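Local atomic coordinates of putative hemin storage protein (Bordetella bronchiseptica, PDB entry 6AU1), a protein that cleaves deacetylated poly-beta-1,6-N-acetylglucosamine, a biofilm polysaccharide, through the glycoside hydrolase domain that makes up this chain. Residues Y62-H67 against R71-N76; A92-L97 against E146-A151; F99-G104 against H138-E143; F212-R217 against M229-N234. One frame throughout, in Å; residues are numbered along the deposited sequence.

Interaction 1: residues Y62-H67 against R71-N76; sequences YFPNRH and RADLFN. With SO4 (sulfate ion), chain C.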
loop_
_atom_site.group_PDB
_atom_site.type_symbol
_atom_site.label_atom_id
_atom_site.label_comp_id
_atom_site.label_asym_id
_atom_site.label_seq_id
_atom_site.Cartn_x
_atom_site.Cartn_y
_atom_site.Cartn_z
ATOM N N TYR A 62 0.861 -14.871 4.330
ATOM C CA TYR A 62 2.058 -15.435 4.967
ATOM C C TYR A 62 1.941 -15.490 6.490
ATOM O O TYR A 62 2.932 -15.399 7.214
ATOM C CB TYR A 62 3.290 -14.621 4.558
ATOM C CG TYR A 62 3.731 -14.817 3.106
ATOM C CD1 TYR A 62 4.235 -16.042 2.676
ATOM C CD2 TYR A 62 3.663 -13.773 2.180
ATOM C CE1 TYR A 62 4.644 -16.231 1.360
ATOM C CE2 TYR A 62 4.087 -13.946 0.863
ATOM C CZ TYR A 62 4.574 -15.175 0.466
ATOM O OH TYR A 62 4.997 -15.360 -0.833
ATOM N N PHE A 63 0.716 -15.650 6.979
ATOM C CA PHE A 63 0.474 -15.764 8.422
ATOM C C PHE A 63 -0.793 -16.594 8.631
ATOM O O PHE A 63 -1.682 -16.594 7.776
ATOM C CB PHE A 63 0.339 -14.372 9.073
ATOM C CG PHE A 63 -0.775 -13.535 8.491
ATOM C CD1 PHE A 63 -0.552 -12.760 7.361
ATOM C CD2 PHE A 63 -2.042 -13.536 9.064
ATOM C CE1 PHE A 63 -1.577 -11.998 6.791
ATOM C CE2 PHE A 63 -3.080 -12.769 8.503
ATOM C CZ PHE A 63 -2.835 -11.994 7.371
ATOM N N PRO A 64 -0.884 -17.306 9.760
ATOM C CA PRO A 64 -2.043 -18.170 10.012
ATOM C C PRO A 64 -3.284 -17.325 10.293
ATOM O O PRO A 64 -3.219 -16.333 11.010
ATOM C CB PRO A 64 -1.619 -18.994 11.235
ATOM C CG PRO A 64 -0.571 -18.166 11.912
ATOM C CD PRO A 64 0.131 -17.387 10.830
ATOM N N ASN A 65 -4.411 -17.716 9.712
ATOM C CA ASN A 65 -5.632 -16.940 9.861
ATOM C C ASN A 65 -6.841 -17.805 9.528
ATOM O O ASN A 65 -6.693 -18.914 9.006
ATOM C CB ASN A 65 -5.592 -15.715 8.956
ATOM C CG ASN A 65 -5.752 -16.083 7.509
ATOM O OD1 ASN A 65 -6.849 -16.006 6.969
ATOM N ND2 ASN A 65 -4.671 -16.543 6.887
ATOM N N ARG A 66 -8.028 -17.282 9.819
ATOM C CA ARG A 66 -9.285 -18.024 9.701
ATOM C C ARG A 66 -9.828 -18.209 8.287
ATOM O O ARG A 66 -10.697 -19.059 8.067
ATOM C CB ARG A 66 -10.374 -17.314 10.499
ATOM C CG ARG A 66 -10.341 -17.516 11.975
ATOM C CD ARG A 66 -11.279 -16.503 12.603
ATOM N NE ARG A 66 -10.595 -15.243 12.870
ATOM C CZ ARG A 66 -11.097 -14.276 13.626
ATOM N NH1 ARG A 66 -10.393 -13.176 13.843
ATOM N NH2 ARG A 66 -12.310 -14.412 14.161
ATOM N N HIS A 67 -9.352 -17.406 7.348
ATOM C CA HIS A 67 -10.070 -17.247 6.085
ATOM C C HIS A 67 -9.292 -17.649 4.832
ATOM O O HIS A 67 -9.863 -18.256 3.925
ATOM C CB HIS A 67 -10.548 -15.796 5.958
ATOM C CG HIS A 67 -11.596 -15.433 6.962
ATOM N ND1 HIS A 67 -12.809 -16.084 7.034
ATOM C CD2 HIS A 67 -11.598 -14.517 7.958
ATOM C CE1 HIS A 67 -13.519 -15.574 8.025
ATOM N NE2 HIS A 67 -12.811 -14.616 8.596
ATOM N N ARG A 71 0.504 -19.555 2.438
ATOM C CA ARG A 71 1.521 -20.030 1.502
ATOM C C ARG A 71 2.750 -20.515 2.254
ATOM O O ARG A 71 3.397 -21.486 1.870
ATOM C CB ARG A 71 1.930 -18.926 0.514
ATOM C CG ARG A 71 2.820 -19.457 -0.613
ATOM C CD ARG A 71 3.186 -18.372 -1.611
ATOM N NE ARG A 71 3.787 -18.930 -2.820
ATOM C CZ ARG A 71 4.664 -18.288 -3.586
ATOM N NH1 ARG A 71 5.070 -17.061 -3.253
ATOM N NH2 ARG A 71 5.141 -18.874 -4.677
ATOM N N ALA A 72 3.071 -19.795 3.319
ATOM C CA ALA A 72 4.169 -20.154 4.214
ATOM C C ALA A 72 3.972 -19.375 5.492
ATOM O O ALA A 72 3.473 -18.249 5.456
ATOM C CB ALA A 72 5.529 -19.833 3.591
ATOM N N ASP A 73 4.366 -19.952 6.624
ATOM C CA ASP A 73 4.295 -19.212 7.880
ATOM C C ASP A 73 5.564 -18.384 8.016
ATOM O O ASP A 73 6.538 -18.821 8.640
ATOM C CB ASP A 73 4.134 -20.168 9.069
ATOM C CG ASP A 73 3.671 -19.465 10.329
ATOM O OD1 ASP A 73 3.665 -18.214 10.362
ATOM O OD2 ASP A 73 3.318 -20.168 11.303
ATOM N N LEU A 74 5.557 -17.187 7.432
ATOM C CA LEU A 74 6.814 -16.509 7.157
ATOM C C LEU A 74 6.860 -15.086 7.688
ATOM O O LEU A 74 7.931 -14.592 8.031
ATOM C CB LEU A 74 7.067 -16.510 5.640
ATOM C CG LEU A 74 8.397 -16.010 5.089
ATOM C CD1 LEU A 74 9.562 -16.748 5.725
ATOM C CD2 LEU A 74 8.408 -16.208 3.567
ATOM N N PHE A 75 5.717 -14.401 7.732
ATOM C CA PHE A 75 5.748 -12.995 8.138
ATOM C C PHE A 75 6.297 -12.813 9.560
ATOM O O PHE A 75 7.150 -11.947 9.795
ATOM C CB PHE A 75 4.362 -12.344 8.047
ATOM C CG PHE A 75 4.377 -10.893 8.437
ATOM C CD1 PHE A 75 4.719 -9.926 7.507
ATOM C CD2 PHE A 75 4.116 -10.504 9.746
ATOM C CE1 PHE A 75 4.757 -8.569 7.860
ATOM C CE2 PHE A 75 4.167 -9.163 10.120
ATOM C CZ PHE A 75 4.492 -8.190 9.176
ATOM N N ASN A 76 5.814 -13.611 10.509
ATOM C CA ASN A 76 6.249 -13.435 11.892
ATOM C C ASN A 76 7.767 -13.577 12.026
ATOM O O ASN A 76 8.416 -12.784 12.716
ATOM C CB ASN A 76 5.542 -14.431 12.834
ATOM C CG ASN A 76 5.979 -15.879 12.612
ATOM O OD1 ASN A 76 5.966 -16.379 11.485
ATOM N ND2 ASN A 76 6.385 -16.558 13.700
HETATM S S SO4 C . 4.028 -22.536 -4.221
HETATM O O1 SO4 C . 3.345 -21.886 -3.105
HETATM O O2 SO4 C . 4.367 -21.544 -5.239
HETATM O O3 SO4 C . 3.132 -23.542 -4.807
HETATM O O4 SO4 C . 5.253 -23.180 -3.758
HETATM O O HOH W 1 3.556 -15.413 10.024
#
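Tyr62 and Phe63 face Ala72 and Asp73 with CA atoms 5.2 Å apart in both pairs, while the touching parts of the two segments run 92° to one another, so they meet as a crossing of loops and not as paired strands. The carbonyl of Tyr62 meets the start of helix 75-86, where Leu74 is the N-cap residue. Phe75 N reaches Tyr62 O at 3.0 Å in the carbonyl plane, with an N-H...O angle of 168°; Leu74 N comes to Tyr62 O at 3.2 Å from above that plane. Water 1 donates to Tyr62 O or Asp73 OD1 and accepts from Asn76 N, another amide at the helix start.

The ring of Tyr62 lies alongside the extended chain of Arg71, both pointing the same way, and has Ala72 O at its edge. Arg71 NH1 donates to Tyr62 OH (3.0 Å) nearly in the guanidinium plane, and the phenol is also hydrogen-bonded to Asp15. The other edge of the guanidinium meets a sulfate, probably from the crystallisation liquor: Arg71 NH2 lies 2.8 Å from SO4 O2 in an almost straight bond, and Arg71 NE is 3.0 Å from SO4 O1. The sulfate is also hydrogen-bonded to Tyr18 OH.

Tyr62, Leu74 and Phe75 pack on Leu14 of helix 14-17; Phe63 touches Leu148 of helix 135-151 and Leu94 of strand 89-94, and Phe75 rests on Ala92 of that strand.

Interaction 2: residues A92-L97 against E146-A151; sequences AWLPVL and EDLAKA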
loop_
_atom_site.group_PDB
_atom_site.type_symbol
_atom_site.label_atom_id
_atom_site.label_comp_id
_atom_site.label_asym_id
_atom_site.label_seq_id
_atom_site.Cartn_x
_atom_site.Cartn_y
_atom_site.Cartn_z
ATOM N N ALA A 92 3.541 -4.051 8.829
ATOM C CA ALA A 92 2.856 -5.087 8.071
ATOM C C ALA A 92 2.158 -4.448 6.883
ATOM O O ALA A 92 1.328 -3.565 7.056
ATOM C CB ALA A 92 1.851 -5.834 8.948
ATOM N N TRP A 93 2.522 -4.889 5.683
ATOM C CA TRP A 93 1.935 -4.388 4.443
ATOM C C TRP A 93 0.859 -5.389 4.003
ATOM O O TRP A 93 1.163 -6.550 3.711
ATOM C CB TRP A 93 3.051 -4.206 3.402
ATOM C CG TRP A 93 2.646 -4.018 1.982
ATOM C CD1 TRP A 93 1.508 -3.415 1.504
ATOM C CD2 TRP A 93 3.387 -4.448 0.839
ATOM N NE1 TRP A 93 1.510 -3.443 0.128
ATOM C CE2 TRP A 93 2.647 -4.078 -0.304
ATOM C CE3 TRP A 93 4.612 -5.113 0.669
ATOM C CZ2 TRP A 93 3.084 -4.355 -1.604
ATOM C CZ3 TRP A 93 5.042 -5.398 -0.630
ATOM C CH2 TRP A 93 4.279 -5.006 -1.746
ATOM N N LEU A 94 -0.403 -4.959 4.002
ATOM C CA LEU A 94 -1.523 -5.866 3.739
ATOM C C LEU A 94 -2.545 -5.163 2.847
ATOM O O LEU A 94 -2.676 -3.952 2.923
ATOM C CB LEU A 94 -2.164 -6.293 5.071
ATOM C CG LEU A 94 -2.960 -7.589 5.222
ATOM C CD1 LEU A 94 -2.129 -8.808 4.804
ATOM C CD2 LEU A 94 -3.477 -7.723 6.658
ATOM N N PRO A 95 -3.273 -5.923 2.021
ATOM C CA PRO A 95 -4.366 -5.316 1.250
ATOM C C PRO A 95 -5.448 -4.772 2.163
ATOM O O PRO A 95 -5.617 -5.233 3.287
ATOM C CB PRO A 95 -4.913 -6.487 0.421
ATOM C CG PRO A 95 -3.799 -7.504 0.392
ATOM C CD PRO A 95 -3.144 -7.363 1.747
ATOM N N VAL A 96 -6.188 -3.794 1.665
ATOM C CA VAL A 96 -7.345 -3.289 2.368
ATOM C C VAL A 96 -8.586 -4.097 1.974
ATOM O O VAL A 96 -9.457 -4.368 2.808
ATOM C CB VAL A 96 -7.561 -1.798 2.056
ATOM C CG1 VAL A 96 -8.773 -1.253 2.833
ATOM C CG2 VAL A 96 -6.288 -0.991 2.394
ATOM N N LEU A 97 -8.668 -4.452 0.691
ATOM C CA LEU A 97 -9.876 -5.054 0.111
ATOM C C LEU A 97 -9.652 -6.374 -0.621
ATOM O O LEU A 97 -10.551 -7.228 -0.640
ATOM C CB LEU A 97 -10.525 -4.085 -0.887
ATOM C CG LEU A 97 -10.897 -2.693 -0.392
ATOM C CD1 LEU A 97 -11.515 -1.946 -1.569
ATOM C CD2 LEU A 97 -11.857 -2.777 0.793
ATOM N N GLU A 146 -7.348 -9.007 12.390
ATOM C CA GLU A 146 -7.247 -9.469 13.772
ATOM C C GLU A 146 -6.273 -10.642 13.867
ATOM O O GLU A 146 -5.436 -10.707 14.778
ATOM C CB GLU A 146 -8.617 -9.875 14.312
ATOM C CG GLU A 146 -8.587 -10.433 15.725
ATOM C CD GLU A 146 -9.983 -10.736 16.268
ATOM O OE1 GLU A 146 -10.909 -10.956 15.468
ATOM O OE2 GLU A 146 -10.159 -10.746 17.497
ATOM N N ASP A 147 -6.377 -11.557 12.907
ATOM C CA ASP A 147 -5.526 -12.748 12.893
ATOM C C ASP A 147 -4.059 -12.389 12.638
ATOM O O ASP A 147 -3.159 -12.986 13.237
ATOM C CB ASP A 147 -6.021 -13.756 11.841
ATOM C CG ASP A 147 -7.337 -14.423 12.234
ATOM O OD1 ASP A 147 -7.737 -14.316 13.416
ATOM O OD2 ASP A 147 -7.968 -15.069 11.367
ATOM N N LEU A 148 -3.820 -11.411 11.766
ATOM C CA LEU A 148 -2.468 -10.877 11.595
ATOM C C LEU A 148 -1.911 -10.372 12.923
ATOM O O LEU A 148 -0.767 -10.664 13.286
ATOM C CB LEU A 148 -2.457 -9.739 10.569
ATOM C CG LEU A 148 -1.152 -8.945 10.480
ATOM C CD1 LEU A 148 -0.022 -9.816 9.941
ATOM C CD2 LEU A 148 -1.335 -7.662 9.656
ATOM N N ALA A 149 -2.727 -9.614 13.649
ATOM C CA ALA A 149 -2.283 -9.024 14.911
ATOM C C ALA A 149 -1.978 -10.100 15.955
ATOM O O ALA A 149 -1.088 -9.931 16.789
ATOM C CB ALA A 149 -3.324 -8.050 15.431
ATOM N N LYS A 150 -2.716 -11.204 15.894
ATOM C CA LYS A 150 -2.483 -12.352 16.768
ATOM C C LYS A 150 -1.221 -13.120 16.385
ATOM O O LYS A 150 -0.571 -13.728 17.230
ATOM C CB LYS A 150 -3.678 -13.309 16.715
ATOM C CG LYS A 150 -4.977 -12.787 17.292
ATOM C CD LYS A 150 -6.109 -13.762 16.962
ATOM C CE LYS A 150 -7.356 -13.512 17.791
ATOM N NZ LYS A 150 -8.435 -14.494 17.476
ATOM N N ALA A 151 -0.891 -13.112 15.100
ATOM C CA ALA A 151 0.134 -14.012 14.568
ATOM C C ALA A 151 1.545 -13.449 14.655
ATOM O O ALA A 151 2.524 -14.198 14.579
ATOM C CB ALA A 151 -0.182 -14.361 13.105
#
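Leu148 is the residue of helix 135-151 that meets segment 92-97, and one of its methyls makes both close approaches. Ahead of it in sequence, Glu146 and Asp147 turn their carboxylates elsewhere: each forms a salt bridge with Arg66, and Asp147 also packs on Asn65, so this turn of the helix is tied to the loop that precedes helix 75-86. At Leu148 the side chain swings onto the strand. Its CG is anti to the backbone N (chi1 170°), and CD2 ends 3.7 Å from Ala92 CB. The same Leu148 CD2 stands 3.7 Å from Leu94 CD2, where the two leucine branches reach toward each other tip to tip.

Ala92 and Leu94 alternate with Trp93 along strand 89-94, and their CB atoms point to the helix while that of Trp93 points away. This is the layering of a TIM barrel, the clan to which the family belongs: a parallel strand sends alternate residues out to the helical layer and the others inward. On its own side Trp93 meets the rings of Phe49 and Tyr335 edge to face.

Further along the helix, Ala149 and Lys150 pack on Tyr223 of helix 195-223. Lys150 N bonds to Glu146 O at 3.0 Å, four residues back, whereas Ala151 N, at the helix end, bonds to Leu148 O at 3.0 Å and only weakly to Asp147 O. The side chain of Ala151 touches Pro64.

Interaction 3: residues F99-G104 against H138-E143; sequences FSVPPG and HRVISE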
loop_
_atom_site.group_PDB
_atom_site.type_symbol
_atom_site.label_atom_id
_atom_site.label_comp_id
_atom_site.label_asym_id
_atom_site.label_seq_id
_atom_site.Cartn_x
_atom_site.Cartn_y
_atom_site.Cartn_z
ATOM N N PHE A 99 -8.920 -9.743 -1.001
ATOM C CA PHE A 99 -8.738 -11.068 -0.423
ATOM C C PHE A 99 -9.646 -12.019 -1.161
ATOM O O PHE A 99 -10.868 -11.894 -1.077
ATOM C CB PHE A 99 -9.055 -11.060 1.073
ATOM C CG PHE A 99 -8.194 -10.123 1.854
ATOM C CD1 PHE A 99 -6.943 -10.535 2.313
ATOM C CD2 PHE A 99 -8.615 -8.821 2.107
ATOM C CE1 PHE A 99 -6.126 -9.654 3.028
ATOM C CE2 PHE A 99 -7.811 -7.940 2.819
ATOM C CZ PHE A 99 -6.561 -8.360 3.284
ATOM N N SER A 100 -9.054 -12.954 -1.896
ATOM C CA SER A 100 -9.831 -13.905 -2.685
ATOM C C SER A 100 -10.137 -15.141 -1.844
ATOM O O SER A 100 -9.499 -16.183 -1.977
ATOM C CB SER A 100 -9.084 -14.271 -3.970
ATOM O OG SER A 100 -8.982 -13.125 -4.817
ATOM N N VAL A 101 -11.113 -14.986 -0.959
ATOM C CA VAL A 101 -11.560 -16.044 -0.077
ATOM C C VAL A 101 -12.121 -17.221 -0.879
ATOM O O VAL A 101 -12.585 -17.054 -2.009
ATOM C CB VAL A 101 -12.637 -15.522 0.906
ATOM C CG1 VAL A 101 -12.062 -14.432 1.783
ATOM C CG2 VAL A 101 -13.861 -14.991 0.138
ATOM N N PRO A 102 -12.062 -18.423 -0.302
ATOM C CA PRO A 102 -12.573 -19.605 -1.006
ATOM C C PRO A 102 -14.094 -19.635 -1.060
ATOM O O PRO A 102 -14.740 -18.988 -0.243
ATOM C CB PRO A 102 -12.036 -20.772 -0.175
ATOM C CG PRO A 102 -11.780 -20.208 1.171
ATOM C CD PRO A 102 -11.419 -18.756 0.980
ATOM N N PRO A 103 -14.666 -20.373 -2.025
ATOM C CA PRO A 103 -16.124 -20.529 -2.055
ATOM C C PRO A 103 -16.634 -21.054 -0.711
ATOM O O PRO A 103 -15.954 -21.853 -0.070
ATOM C CB PRO A 103 -16.347 -21.554 -3.174
ATOM C CG PRO A 103 -15.126 -21.448 -4.034
ATOM C CD PRO A 103 -14.001 -21.127 -3.102
ATOM N N GLY A 104 -17.794 -20.592 -0.268
ATOM C CA GLY A 104 -18.296 -21.033 1.021
ATOM C C GLY A 104 -17.924 -20.088 2.149
ATOM O O GLY A 104 -18.554 -20.099 3.205
ATOM N N HIS A 138 -16.892 -6.834 5.168
ATOM C CA HIS A 138 -16.356 -5.959 6.213
ATOM C C HIS A 138 -15.833 -6.788 7.394
ATOM O O HIS A 138 -14.710 -6.575 7.885
ATOM C CB HIS A 138 -17.455 -4.990 6.653
ATOM C CG HIS A 138 -16.984 -3.838 7.482
ATOM N ND1 HIS A 138 -16.693 -3.956 8.825
ATOM C CD2 HIS A 138 -16.823 -2.530 7.173
ATOM C CE1 HIS A 138 -16.335 -2.773 9.298
ATOM N NE2 HIS A 138 -16.420 -1.890 8.319
ATOM N N ARG A 139 -16.636 -7.755 7.829
ATOM C CA ARG A 139 -16.265 -8.583 8.971
ATOM C C ARG A 139 -15.094 -9.501 8.640
ATOM O O ARG A 139 -14.187 -9.672 9.453
ATOM C CB ARG A 139 -17.451 -9.427 9.448
ATOM C CG ARG A 139 -17.145 -10.237 10.711
ATOM C CD ARG A 139 -18.335 -11.097 11.118
ATOM N NE ARG A 139 -18.561 -12.186 10.170
ATOM C CZ ARG A 139 -19.513 -12.194 9.241
ATOM N NH1 ARG A 139 -20.352 -11.170 9.134
ATOM N NH2 ARG A 139 -19.629 -13.232 8.423
ATOM N N VAL A 140 -15.121 -10.102 7.452
ATOM C CA VAL A 140 -14.073 -11.048 7.080
ATOM C C VAL A 140 -12.721 -10.330 6.994
ATOM O O VAL A 140 -11.726 -10.826 7.531
ATOM C CB VAL A 140 -14.395 -11.764 5.746
ATOM C CG1 VAL A 140 -13.145 -12.450 5.183
ATOM C CG2 VAL A 140 -15.517 -12.770 5.957
ATOM N N ILE A 141 -12.689 -9.156 6.368
ATOM C CA ILE A 141 -11.445 -8.384 6.308
ATOM C C ILE A 141 -10.984 -8.025 7.721
ATOM O O ILE A 141 -9.803 -8.129 8.057
ATOM C CB ILE A 141 -11.608 -7.103 5.467
ATOM C CG1 ILE A 141 -11.892 -7.474 4.007
ATOM C CG2 ILE A 141 -10.351 -6.251 5.546
ATOM C CD1 ILE A 141 -12.386 -6.283 3.164
ATOM N N SER A 142 -11.928 -7.594 8.544
ATOM C CA SER A 142 -11.621 -7.262 9.935
ATOM C C SER A 142 -10.975 -8.435 10.669
ATOM O O SER A 142 -10.039 -8.256 11.461
ATOM C CB SER A 142 -12.894 -6.819 10.650
ATOM O OG SER A 142 -13.385 -5.618 10.063
ATOM N N GLU A 143 -11.470 -9.638 10.399
ATOM C CA GLU A 143 -10.975 -10.822 11.089
ATOM C C GLU A 143 -9.599 -11.232 10.576
ATOM O O GLU A 143 -8.770 -11.748 11.333
ATOM C CB GLU A 143 -11.978 -11.966 10.955
ATOM C CG GLU A 143 -13.206 -11.752 11.860
ATOM C CD GLU A 143 -14.308 -12.763 11.637
ATOM O OE1 GLU A 143 -14.173 -13.604 10.730
ATOM O OE2 GLU A 143 -15.320 -12.707 12.369
#
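His138 O, on helix 135-151, accepts two bonds from Ser142, while one turn of the same helix offers Val140 and Ile141 to Phe99 and Val101. Ser142 OG donates to His138 O at 2.7 Å, and Ser142 N reaches His138 O at 3.0 Å from the opposite face of the carbonyl plane. The hydroxyl bond is tilted 33° from that plane. The rotation of the Ser142 side chain is held by the two partners of OG, His138 O and His215, while the bond from Ser142 N is part of the helix backbone.

Across the contact the meeting is apolar and buried. Ile141 and Phe99 cross at about a right angle, and two branches of the isoleucine run along one side of the ring: Ile141 CG1 is 4.0 Å from Phe99 CD2, and Ile141 CG2 is 4.1 Å from Phe99 CE2. The approach to the ring is oblique. Having CG1 opposite the carbonyl carbon (chi1 -65°) leaves Ile141 with both branches available to these two ring carbons. The second meeting is a single pair of methyls, Val101 CG1 and Val140 CG1, 4.1 Å apart, with both CB atoms pointing across the interface.

Segment 99-104 belongs to the long loop between strand 89-94 and helix 135-151, so the contact folds this beta-alpha connection of the barrel back against its own helix. Val101 also touches Leu68, and beyond the contact Ile141 packs on Phe212 and Leu216 of helix 195-223.

Interaction 4: residues F212-R217 against M229-N234; sequences FTMHLR and MVVARN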
loop_
_atom_site.group_PDB
_atom_site.type_symbol
_atom_site.label_atom_id
_atom_site.label_comp_id
_atom_site.label_asym_id
_atom_site.label_seq_id
_atom_site.Cartn_x
_atom_site.Cartn_y
_atom_site.Cartn_z
ATOM N N PHE A 212 -12.712 3.035 7.050
ATOM C CA PHE A 212 -12.562 1.582 7.100
ATOM C C PHE A 212 -11.155 1.224 7.557
ATOM O O PHE A 212 -10.983 0.344 8.420
ATOM C CB PHE A 212 -12.860 0.944 5.738
ATOM C CG PHE A 212 -12.761 -0.557 5.738
ATOM C CD1 PHE A 212 -13.465 -1.313 6.666
ATOM C CD2 PHE A 212 -11.963 -1.208 4.810
ATOM C CE1 PHE A 212 -13.375 -2.703 6.661
ATOM C CE2 PHE A 212 -11.865 -2.597 4.792
ATOM C CZ PHE A 212 -12.574 -3.346 5.717
ATOM N N THR A 213 -10.144 1.903 7.009
ATOM C CA THR A 213 -8.777 1.611 7.453
ATOM C C THR A 213 -8.572 2.015 8.910
ATOM O O THR A 213 -7.766 1.411 9.599
ATOM C CB THR A 213 -7.690 2.286 6.584
ATOM O OG1 THR A 213 -7.772 3.714 6.691
ATOM C CG2 THR A 213 -7.805 1.829 5.115
ATOM N N MET A 214 -9.304 3.017 9.395
ATOM C CA MET A 214 -9.180 3.388 10.812
ATOM C C MET A 214 -9.801 2.313 11.702
ATOM O O MET A 214 -9.339 2.086 12.815
ATOM C CB MET A 214 -9.830 4.738 11.087
ATOM C CG MET A 214 -9.138 5.918 10.406
ATOM S SD MET A 214 -7.426 6.137 10.955
ATOM C CE MET A 214 -6.544 5.435 9.566
ATOM N N HIS A 215 -10.855 1.662 11.206
ATOM C CA HIS A 215 -11.455 0.510 11.886
ATOM C C HIS A 215 -10.441 -0.630 11.992
ATOM O O HIS A 215 -10.276 -1.220 13.063
ATOM C CB HIS A 215 -12.720 0.053 11.139
ATOM C CG HIS A 215 -13.275 -1.266 11.598
ATOM N ND1 HIS A 215 -13.953 -1.420 12.788
ATOM C CD2 HIS A 215 -13.281 -2.486 11.003
ATOM C CE1 HIS A 215 -14.335 -2.680 12.916
ATOM N NE2 HIS A 215 -13.945 -3.345 11.843
ATOM N N LEU A 216 -9.758 -0.920 10.885
ATOM C CA LEU A 216 -8.731 -1.971 10.858
ATOM C C LEU A 216 -7.578 -1.628 11.798
ATOM O O LEU A 216 -7.076 -2.487 12.527
ATOM C CB LEU A 216 -8.208 -2.179 9.435
ATOM C CG LEU A 216 -9.291 -2.603 8.432
ATOM C CD1 LEU A 216 -8.732 -2.641 7.022
ATOM C CD2 LEU A 216 -9.882 -3.965 8.840
ATOM N N ARG A 217 -7.156 -0.369 11.778
ATOM C CA ARG A 217 -6.146 0.087 12.732
ATOM C C ARG A 217 -6.550 -0.199 14.175
ATOM O O ARG A 217 -5.738 -0.673 14.982
ATOM C CB ARG A 217 -5.897 1.585 12.566
ATOM C CG ARG A 217 -4.916 2.142 13.585
ATOM C CD ARG A 217 -5.001 3.647 13.640
ATOM N NE ARG A 217 -3.739 4.204 14.107
ATOM C CZ ARG A 217 -3.486 5.502 14.205
ATOM N NH1 ARG A 217 -4.420 6.385 13.877
ATOM N NH2 ARG A 217 -2.296 5.911 14.629
ATOM N N MET A 229 0.323 2.227 17.504
ATOM C CA MET A 229 0.336 1.545 16.210
ATOM C C MET A 229 0.359 2.583 15.087
ATOM O O MET A 229 -0.649 3.224 14.801
ATOM C CB MET A 229 -0.876 0.619 16.071
ATOM C CG MET A 229 -0.998 -0.105 14.727
ATOM S SD MET A 229 0.390 -1.197 14.326
ATOM C CE MET A 229 0.541 -2.143 15.829
ATOM N N VAL A 230 1.521 2.745 14.462
ATOM C CA VAL A 230 1.702 3.716 13.389
ATOM C C VAL A 230 1.048 3.210 12.118
ATOM O O VAL A 230 1.118 2.022 11.828
ATOM C CB VAL A 230 3.191 3.973 13.120
ATOM C CG1 VAL A 230 3.376 5.102 12.117
ATOM C CG2 VAL A 230 3.915 4.281 14.422
ATOM N N VAL A 231 0.397 4.091 11.366
ATOM C CA VAL A 231 -0.177 3.667 10.089
ATOM C C VAL A 231 0.255 4.534 8.910
ATOM O O VAL A 231 0.378 5.759 9.013
ATOM C CB VAL A 231 -1.739 3.630 10.131
ATOM C CG1 VAL A 231 -2.218 2.582 11.147
ATOM C CG2 VAL A 231 -2.327 5.013 10.439
ATOM N N ALA A 232 0.493 3.871 7.783
ATOM C CA ALA A 232 0.771 4.540 6.519
ATOM C C ALA A 232 -0.163 3.979 5.464
ATOM O O ALA A 232 -0.691 2.873 5.626
ATOM C CB ALA A 232 2.229 4.344 6.104
ATOM N N ARG A 233 -0.379 4.726 4.391
ATOM C CA ARG A 233 -1.159 4.189 3.273
ATOM C C ARG A 233 -0.531 4.613 1.953
ATOM O O ARG A 233 -0.079 5.746 1.821
ATOM C CB ARG A 233 -2.619 4.653 3.354
ATOM C CG ARG A 233 -3.512 4.097 2.205
ATOM C CD ARG A 233 -5.000 4.324 2.482
ATOM N NE ARG A 233 -5.806 4.114 1.277
ATOM C CZ ARG A 233 -7.044 4.576 1.121
ATOM N NH1 ARG A 233 -7.639 5.246 2.111
ATOM N NH2 ARG A 233 -7.680 4.385 -0.033
ATOM N N ASN A 234 -0.487 3.697 0.986
ATOM C CA ASN A 234 -0.027 4.027 -0.362
ATOM C C ASN A 234 -0.982 4.982 -1.066
ATOM O O ASN A 234 -2.203 4.760 -1.088
ATOM C CB ASN A 234 0.113 2.769 -1.233
ATOM C CG ASN A 234 1.325 1.936 -0.888
ATOM O OD1 ASN A 234 1.218 0.724 -0.773
ATOM N ND2 ASN A 234 2.491 2.573 -0.768
#
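Helix 195-223 and strand 230-235 are consecutive alpha and beta elements of the TIM barrel, and Arg217 and Val231 join them where the outer helix lies on the strand, their CA atoms 7.4 Å apart. Arg217 leaves the helix with CG anti to the backbone N (chi1 177°), and its chain stays extended to NE. It crosses Val231 at about a right angle: Arg217 CG lies 3.7 Å from Val231 CG1, and Val231 CG2 sits over the centre of one guanidinium face, 3.9 Å above its plane. Met214 adds its terminal methyl, CE, at 4.3 Å from Val231 CG2. Val231 also packs on Phe159 of the adjacent strand 156-159.

The polar end of Arg217 meets the residue just before the strand, and Asp261 lies near as a weak, long ion partner. Met229 O is at the guanidinium edge, where Arg217 NE makes a weak bond at 3.3 Å and Arg217 NH2 a sounder one at 3.2 Å, with Met229 O only 7° out of the guanidinium plane.

From the N terminus, interaction 1 comes first, closing the short turn between 62-67 and 71-76 at the start of helix 75-86. Strand 89-94 follows, and interaction 2 closes a far longer loop, bringing helix 135-151 back over the strand. Interaction 3 falls within that span, between the loop that follows the strand and an earlier turn of the same helix. Interaction 4 follows in series, joining helix 195-223 to strand 230-235 of the same sheet. Interactions 1 and 2 meet through the Arg66-Glu146 and Arg66-Asp147 salt bridges, 1 and 3 through His67 and Glu143, and 3 and 4 through Ser142 and His215. Interactions 1 and 4 do not touch, their nearest atoms being about 10 Å apart.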